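Local atomic coordinates of AceL NrdHF-1-1 Intein (Metagenome, PDB entry 6ZGQ), a protein that is a naturally split class 3 intein, here joined into one chain and splice-inactive, whose active form would excise itself and ligate its flanking sequences. Residues L33-D41 with R75-E86. Numbering follows the deposited sequence.
Sequences LQFDMNTKD and RMIYEQGGEIKE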
ATOM      1  N   LEU A  33       0.846   1.224  11.413  1.00  7.89           N
ATOM      2  CA  LEU A  33      -0.508   0.641  11.364  1.00  8.56           C
ATOM      3  C   LEU A  33      -0.508  -0.473  10.318  1.00  9.20           C
ATOM      4  O   LEU A  33      -0.447  -0.182   9.110  1.00  8.96           O
ATOM      5  CB  LEU A  33      -1.557   1.707  11.018  1.00  8.54           C
ATOM      6  CG  LEU A  33      -3.018   1.241  11.075  1.00  8.79           C
ATOM      7  CD1 LEU A  33      -3.366   0.709  12.457  1.00  8.35           C
ATOM      8  CD2 LEU A  33      -3.968   2.359  10.679  1.00  8.76           C
ATOM      9  N   GLN A  34      -0.517  -1.726  10.788  1.00  9.90           N
ATOM     10  CA  GLN A  34      -0.586  -2.906   9.920  1.00 10.59           C
ATOM     11  C   GLN A  34      -2.037  -3.370   9.849  1.00 10.82           C
ATOM     12  O   GLN A  34      -2.846  -2.980  10.700  1.00 10.91           O
ATOM     13  CB  GLN A  34       0.359  -4.024  10.399  1.00 10.90           C
ATOM     14  CG  GLN A  34      -0.070  -4.756  11.660  1.00 11.59           C
ATOM     15  CD  GLN A  34       0.528  -6.142  11.735  1.00 12.55           C
ATOM     16  OE1 GLN A  34       1.666  -6.361  11.323  1.00 12.18           O
ATOM     17  NE2 GLN A  34      -0.241  -7.093  12.245  1.00 13.36           N
ATOM     18  N   PHE A  35      -2.338  -4.154   8.810  1.00 11.12           N
ATOM     19  CA  PHE A  35      -3.623  -4.828   8.589  1.00 12.52           C
ATOM     20  C   PHE A  35      -3.308  -6.321   8.416  1.00 15.08           C
ATOM     21  O   PHE A  35      -2.552  -6.694   7.507  1.00 13.39           O
ATOM     22  CB  PHE A  35      -4.303  -4.237   7.346  1.00 12.17           C
ATOM     23  CG  PHE A  35      -5.646  -4.838   7.004  1.00 13.42           C
ATOM     24  CD1 PHE A  35      -6.771  -4.546   7.759  1.00 14.22           C
ATOM     25  CD2 PHE A  35      -5.787  -5.658   5.893  1.00 13.65           C
ATOM     26  CE1 PHE A  35      -8.007  -5.074   7.426  1.00 15.64           C
ATOM     27  CE2 PHE A  35      -7.019  -6.194   5.557  1.00 14.47           C
ATOM     28  CZ  PHE A  35      -8.130  -5.906   6.326  1.00 16.08           C
ATOM     29  N   ASP A  36      -3.844  -7.156   9.310  1.00 14.17           N
ATOM     30  CA  ASP A  36      -3.589  -8.605   9.278  1.00 15.91           C
ATOM     31  C   ASP A  36      -4.494  -9.223   8.205  1.00 16.50           C
ATOM     32  O   ASP A  36      -5.719  -9.096   8.296  1.00 18.68           O
ATOM     33  CB  ASP A  36      -3.822  -9.236  10.652  1.00 17.73           C
ATOM     34  CG  ASP A  36      -3.466 -10.701  10.676  1.00 22.03           C
ATOM     35  OD1 ASP A  36      -4.282 -11.508  10.185  1.00 25.05           O
ATOM     36  OD2 ASP A  36      -2.360 -11.034  11.149  1.00 23.16           O
ATOM     37  N   MET A  37      -3.885  -9.845   7.186  1.00 15.90           N
ATOM     38  CA  MET A  37      -4.610 -10.389   6.026  1.00 16.25           C
ATOM     39  C   MET A  37      -5.504 -11.570   6.419  1.00 19.02           C
ATOM     40  O   MET A  37      -6.536 -11.786   5.777  1.00 20.70           O
ATOM     41  CB  MET A  37      -3.637 -10.826   4.926  1.00 15.13           C
ATOM     42  CG  MET A  37      -2.972  -9.676   4.194  1.00 14.59           C
ATOM     43  SD  MET A  37      -1.727 -10.281   3.046  1.00 17.20           S
ATOM     44  CE  MET A  37      -2.764 -10.910   1.727  1.00 17.67           C
ATOM     45  N   ASN A  38      -5.102 -12.315   7.458  1.00 20.79           N
ATOM     46  CA  ASN A  38      -5.834 -13.506   7.930  1.00 23.07           C
ATOM     47  C   ASN A  38      -7.044 -13.131   8.803  1.00 23.40           C
ATOM     48  O   ASN A  38      -8.093 -13.779   8.687  1.00 22.47           O
ATOM     49  CB  ASN A  38      -4.906 -14.471   8.691  1.00 26.98           C
ATOM     50  CG  ASN A  38      -3.782 -15.019   7.824  1.00 28.97           C
ATOM     51  OD1 ASN A  38      -3.956 -15.238   6.625  1.00 33.46           O
ATOM     52  ND2 ASN A  38      -2.625 -15.253   8.433  1.00 32.09           N
ATOM     53  N   THR A  39      -6.896 -12.093   9.643  1.00 24.11           N
ATOM     54  CA  THR A  39      -7.898 -11.721  10.662  1.00 25.25           C
ATOM     55  C   THR A  39      -8.681 -10.439  10.314  1.00 26.42           C
ATOM     56  O   THR A  39      -9.753 -10.228  10.881  1.00 26.60           O
ATOM     57  CB  THR A  39      -7.246 -11.547  12.056  1.00 26.40           C
ATOM     58  OG1 THR A  39      -6.397 -10.399  12.048  1.00 25.73           O
ATOM     59  CG2 THR A  39      -6.431 -12.779  12.463  1.00 27.39           C
ATOM     60  N   LYS A  40      -8.148  -9.615   9.396  1.00 22.44           N
ATOM     61  CA  LYS A  40      -8.718  -8.303   8.995  1.00 23.66           C
ATOM     62  C   LYS A  40      -8.687  -7.284  10.138  1.00 20.93           C
ATOM     63  O   LYS A  40      -9.423  -6.293  10.083  1.00 22.17           O
ATOM     64  CB  LYS A  40     -10.166  -8.425   8.484  1.00 23.69           C
ATOM     65  CG  LYS A  40     -10.345  -9.145   7.156  1.00 22.79           C
ATOM     66  CD  LYS A  40     -11.824  -9.261   6.813  1.00 28.41           C
ATOM     67  CE  LYS A  40     -12.060  -9.690   5.375  1.00 31.07           C
ATOM     68  NZ  LYS A  40     -13.515  -9.754   5.073  1.00 32.33           N
ATOM     69  N   ASP A  41      -7.845  -7.532  11.150  1.00 18.87           N
ATOM     70  CA  ASP A  41      -7.672  -6.636  12.311  1.00 18.27           C
ATOM     71  C   ASP A  41      -6.527  -5.651  12.046  1.00 15.18           C
ATOM     72  O   ASP A  41      -5.532  -6.034  11.419  1.00 15.27           O
ATOM     73  CB  ASP A  41      -7.343  -7.427  13.581  1.00 20.03           C
ATOM     74  CG  ASP A  41      -8.512  -8.257  14.088  1.00 24.98           C
ATOM     75  OD1 ASP A  41      -9.670  -7.939  13.753  1.00 27.50           O
ATOM     76  OD2 ASP A  41      -8.256  -9.233  14.812  1.00 28.38           O
ATOM     77  N   ARG A  75       3.245  -5.883  -3.889  1.00  7.77           N
ATOM     78  CA  ARG A  75       2.054  -6.679  -3.579  1.00  7.94           C
ATOM     79  C   ARG A  75       0.861  -5.732  -3.387  1.00  8.04           C
ATOM     80  O   ARG A  75       0.886  -4.883  -2.481  1.00  8.26           O
ATOM     81  CB  ARG A  75       2.302  -7.555  -2.339  1.00  7.80           C
ATOM     82  CG  ARG A  75       3.314  -8.673  -2.584  1.00  8.36           C
ATOM     83  CD  ARG A  75       3.802  -9.319  -1.299  1.00  8.63           C
ATOM     84  NE  ARG A  75       2.714  -9.976  -0.562  1.00 10.06           N
ATOM     85  CZ  ARG A  75       2.174  -9.545   0.583  1.00  9.72           C
ATOM     86  NH1 ARG A  75       2.601  -8.444   1.183  1.00  9.40           N
ATOM     87  NH2 ARG A  75       1.187 -10.231   1.145  1.00 11.01           N
ATOM     88  N   MET A  76      -0.132  -5.831  -4.280  1.00  8.41           N
ATOM     89  CA  MET A  76      -1.406  -5.119  -4.137  1.00  8.54           C
ATOM     90  C   MET A  76      -2.327  -6.007  -3.308  1.00  8.89           C
ATOM     91  O   MET A  76      -2.326  -7.227  -3.511  1.00 10.03           O
ATOM     92  CB  MET A  76      -2.027  -4.813  -5.502  1.00  9.19           C
ATOM     93  CG  MET A  76      -1.152  -3.926  -6.375  1.00  8.66           C
ATOM     94  SD  MET A  76      -0.740  -2.370  -5.564  1.00  9.93           S
ATOM     95  CE  MET A  76      -2.324  -1.535  -5.641  1.00  9.96           C
ATOM     96  N   ILE A  77      -3.045  -5.391  -2.361  1.00  9.20           N
ATOM     97  CA  ILE A  77      -3.919  -6.071  -1.396  1.00  8.93           C
ATOM     98  C   ILE A  77      -5.355  -5.666  -1.739  1.00  9.37           C
ATOM     99  O   ILE A  77      -5.642  -4.472  -1.889  1.00  9.25           O
ATOM    100  CB  ILE A  77      -3.542  -5.686   0.060  1.00  9.53           C
ATOM    101  CG1 ILE A  77      -2.075  -6.053   0.359  1.00  9.83           C
ATOM    102  CG2 ILE A  77      -4.476  -6.335   1.077  1.00 10.31           C
ATOM    103  CD1 ILE A  77      -1.748  -7.535   0.294  1.00  9.84           C
ATOM    104  N   TYR A  78      -6.219  -6.666  -1.928  1.00 10.07           N
ATOM    105  CA  TYR A  78      -7.629  -6.450  -2.257  1.00 10.71           C
ATOM    106  C   TYR A  78      -8.446  -7.518  -1.535  1.00 12.45           C
ATOM    107  O   TYR A  78      -7.866  -8.519  -1.090  1.00 12.50           O
ATOM    108  CB  TYR A  78      -7.839  -6.486  -3.778  1.00 10.72           C
ATOM    109  CG  TYR A  78      -7.443  -7.776  -4.454  1.00 12.49           C
ATOM    110  CD1 TYR A  78      -6.133  -8.003  -4.849  1.00 14.37           C
ATOM    111  CD2 TYR A  78      -8.384  -8.762  -4.715  1.00 13.34           C
ATOM    112  CE1 TYR A  78      -5.770  -9.181  -5.477  1.00 15.58           C
ATOM    113  CE2 TYR A  78      -8.032  -9.947  -5.339  1.00 14.10           C
ATOM    114  CZ  TYR A  78      -6.721 -10.149  -5.722  1.00 15.65           C
ATOM    115  OH  TYR A  78      -6.354 -11.316  -6.341  1.00 17.65           O
ATOM    116  N   GLU A  79      -9.750  -7.267  -1.393  1.00 12.03           N
ATOM    117  CA  GLU A  79     -10.726  -8.244  -0.899  1.00 14.92           C
ATOM    118  C   GLU A  79     -11.460  -8.825  -2.111  1.00 14.99           C
ATOM    119  O   GLU A  79     -11.764  -8.076  -3.054  1.00 14.51           O
ATOM    120  CB  GLU A  79     -11.723  -7.590   0.075  1.00 15.16           C
ATOM    121  CG  GLU A  79     -12.604  -8.610   0.787  1.00 16.88           C
ATOM    122  CD  GLU A  79     -13.576  -8.023   1.795  1.00 17.98           C
ATOM    123  OE1 GLU A  79     -13.522  -6.805   2.074  1.00 20.90           O
ATOM    124  OE2 GLU A  79     -14.403  -8.805   2.316  1.00 21.25           O
ATOM    125  N   GLN A  80     -11.672 -10.144  -2.096  1.00 16.05           N
ATOM    126  CA  GLN A  80     -12.526 -10.862  -3.060  1.00 18.66           C
ATOM    127  C   GLN A  80     -13.258 -11.974  -2.292  1.00 20.07           C
ATOM    128  O   GLN A  80     -12.612 -12.740  -1.555  1.00 21.10           O
ATOM    129  CB  GLN A  80     -11.685 -11.430  -4.202  1.00 20.12           C
ATOM    130  CG  GLN A  80     -12.489 -12.178  -5.251  1.00 22.28           C
ATOM    131  CD  GLN A  80     -11.605 -12.778  -6.318  1.00 23.72           C
ATOM    132  OE1 GLN A  80     -10.431 -13.061  -6.082  1.00 24.64           O
ATOM    133  NE2 GLN A  80     -12.165 -12.980  -7.502  1.00 25.84           N
ATOM    134  N   GLY A  81     -14.582 -12.056  -2.465  1.00 20.02           N
ATOM    135  CA  GLY A  81     -15.450 -12.815  -1.552  1.00 20.55           C
ATOM    136  C   GLY A  81     -15.290 -12.234  -0.154  1.00 22.17           C
ATOM    137  O   GLY A  81     -15.348 -11.009   0.008  1.00 24.42           O
ATOM    138  N   GLY A  82     -15.049 -13.101   0.834  1.00 22.40           N
ATOM    139  CA  GLY A  82     -14.797 -12.687   2.220  1.00 19.45           C
ATOM    140  C   GLY A  82     -13.325 -12.696   2.610  1.00 24.54           C
ATOM    141  O   GLY A  82     -13.013 -12.423   3.774  1.00 26.63           O
ATOM    142  N   GLU A  83     -12.439 -12.977   1.643  1.00 25.99           N
ATOM    143  CA  GLU A  83     -11.005 -13.251   1.878  1.00 23.80           C
ATOM    144  C   GLU A  83     -10.149 -12.067   1.415  1.00 23.81           C
ATOM    145  O   GLU A  83     -10.532 -11.398   0.457  1.00 22.16           O
ATOM    146  CB  GLU A  83     -10.585 -14.522   1.124  1.00 27.26           C
ATOM    147  CG  GLU A  83     -11.301 -15.781   1.605  1.00 30.73           C
ATOM    148  CD  GLU A  83     -10.521 -17.060   1.350  1.00 35.52           C
ATOM    149  OE1 GLU A  83     -11.112 -18.019   0.811  1.00 39.98           O
ATOM    150  OE2 GLU A  83      -9.322 -17.119   1.697  1.00 38.55           O
ATOM    151  N   ILE A  84      -9.030 -11.814   2.110  1.00 21.35           N
ATOM    152  CA  ILE A  84      -8.016 -10.816   1.713  1.00 17.27           C
ATOM    153  C   ILE A  84      -6.953 -11.533   0.869  1.00 18.05           C
ATOM    154  O   ILE A  84      -6.344 -12.507   1.350  1.00 18.25           O
ATOM    155  CB  ILE A  84      -7.357 -10.135   2.941  1.00 17.69           C
ATOM    156  CG1 ILE A  84      -8.408  -9.459   3.840  1.00 18.32           C
ATOM    157  CG2 ILE A  84      -6.300  -9.130   2.504  1.00 15.43           C
ATOM    158  CD1 ILE A  84      -9.175  -8.318   3.195  1.00 17.26           C
ATOM    159  N   LYS A  85      -6.768 -11.042  -0.367  1.00 16.79           N
ATOM    160  CA  LYS A  85      -5.906 -11.631  -1.410  1.00 17.49           C
ATOM    161  C   LYS A  85      -4.787 -10.645  -1.760  1.00 15.95           C
ATOM    162  O   LYS A  85      -4.927  -9.441  -1.491  1.00 15.18           O
ATOM    163  CB  LYS A  85      -6.718 -11.911  -2.693  1.00 18.02           C
ATOM    164  CG  LYS A  85      -8.009 -12.710  -2.511  1.00 19.32           C
ATOM    165  CD  LYS A  85      -7.795 -14.217  -2.523  1.00 20.17           C
ATOM    166  CE  LYS A  85      -9.111 -14.966  -2.665  1.00 20.77           C
ATOM    167  NZ  LYS A  85      -9.532 -15.130  -4.082  1.00 22.07           N
ATOM    168  N   GLU A  86      -3.714 -11.165  -2.368  1.00 15.97           N
ATOM    169  CA  GLU A  86      -2.598 -10.365  -2.889  1.00 13.69           C
ATOM    170  C   GLU A  86      -2.377 -10.695  -4.370  1.00 12.69           C
ATOM    171  O   GLU A  86      -2.757 -11.782  -4.828  1.00 13.54           O
ATOM    172  CB  GLU A  86      -1.306 -10.639  -2.101  1.00 14.44           C
ATOM    173  CG  GLU A  86      -0.968 -12.119  -2.001  1.00 16.63           C
ATOM    174  CD  GLU A  86       0.352 -12.371  -1.314  1.00 17.87           C
ATOM    175  OE1 GLU A  86       1.404 -12.067  -1.913  1.00 18.67           O
ATOM    176  OE2 GLU A  86       0.332 -12.872  -0.171  1.00 21.29           O
TER
HETATM  177  O   HOH W   1      -8.640 -13.429   4.329  1.00 38.04           O
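Ile84 meets three side chains of 33-41. Its CD1 comes at the edge of the Phe35 ring, in the ring plane, 3.8 Å from CE2. Its CG2 touches Met37 CG, and its CG1 lies 3.9 Å from Lys40 CG. Met37 runs on past Ile84 and bends at its last torsion (chi3 75°). That bend brings its methyl CE to 3.8 Å from Ile77 CD1. Met37 SD sits at the edge of the Arg75 guanidinium, near its plane, 3.5 Å from NH2. Lys40 is extended beyond CG, and its NZ reaches two oxygens of the hairpin. Lys40 NZ forms a salt bridge of 3.0 Å with Glu79 OE2, which it meets from above the carboxylate plane. NZ of Lys40 also donates to Gly82 O in the hairpin turn, at 3.0 Å and 48° out of the carbonyl plane. One water links the backbones, donating to Met37 O and accepting from Ile84 N. Arg75 grips Glu86 side-on, NE to OE1 and NH2 to OE2, and its NH1 binds the carbonyls of Lys139 and Ala155. Arg112 pairs with the other oxygen of Glu79. Within 33-41, Asp36 OD1 accepts from Thr39 N at 2.7 Å, an Asx motif that probably helps to fix the turn bearing Met37 and Lys40. Ile101 of strand 98-104 touches both Phe35 and Ile84. The contact joins two beta hairpins, 32-45 and 75-88, the latter closed by a type II' turn, within the all-beta, horseshoe-like HINT fold of inteins.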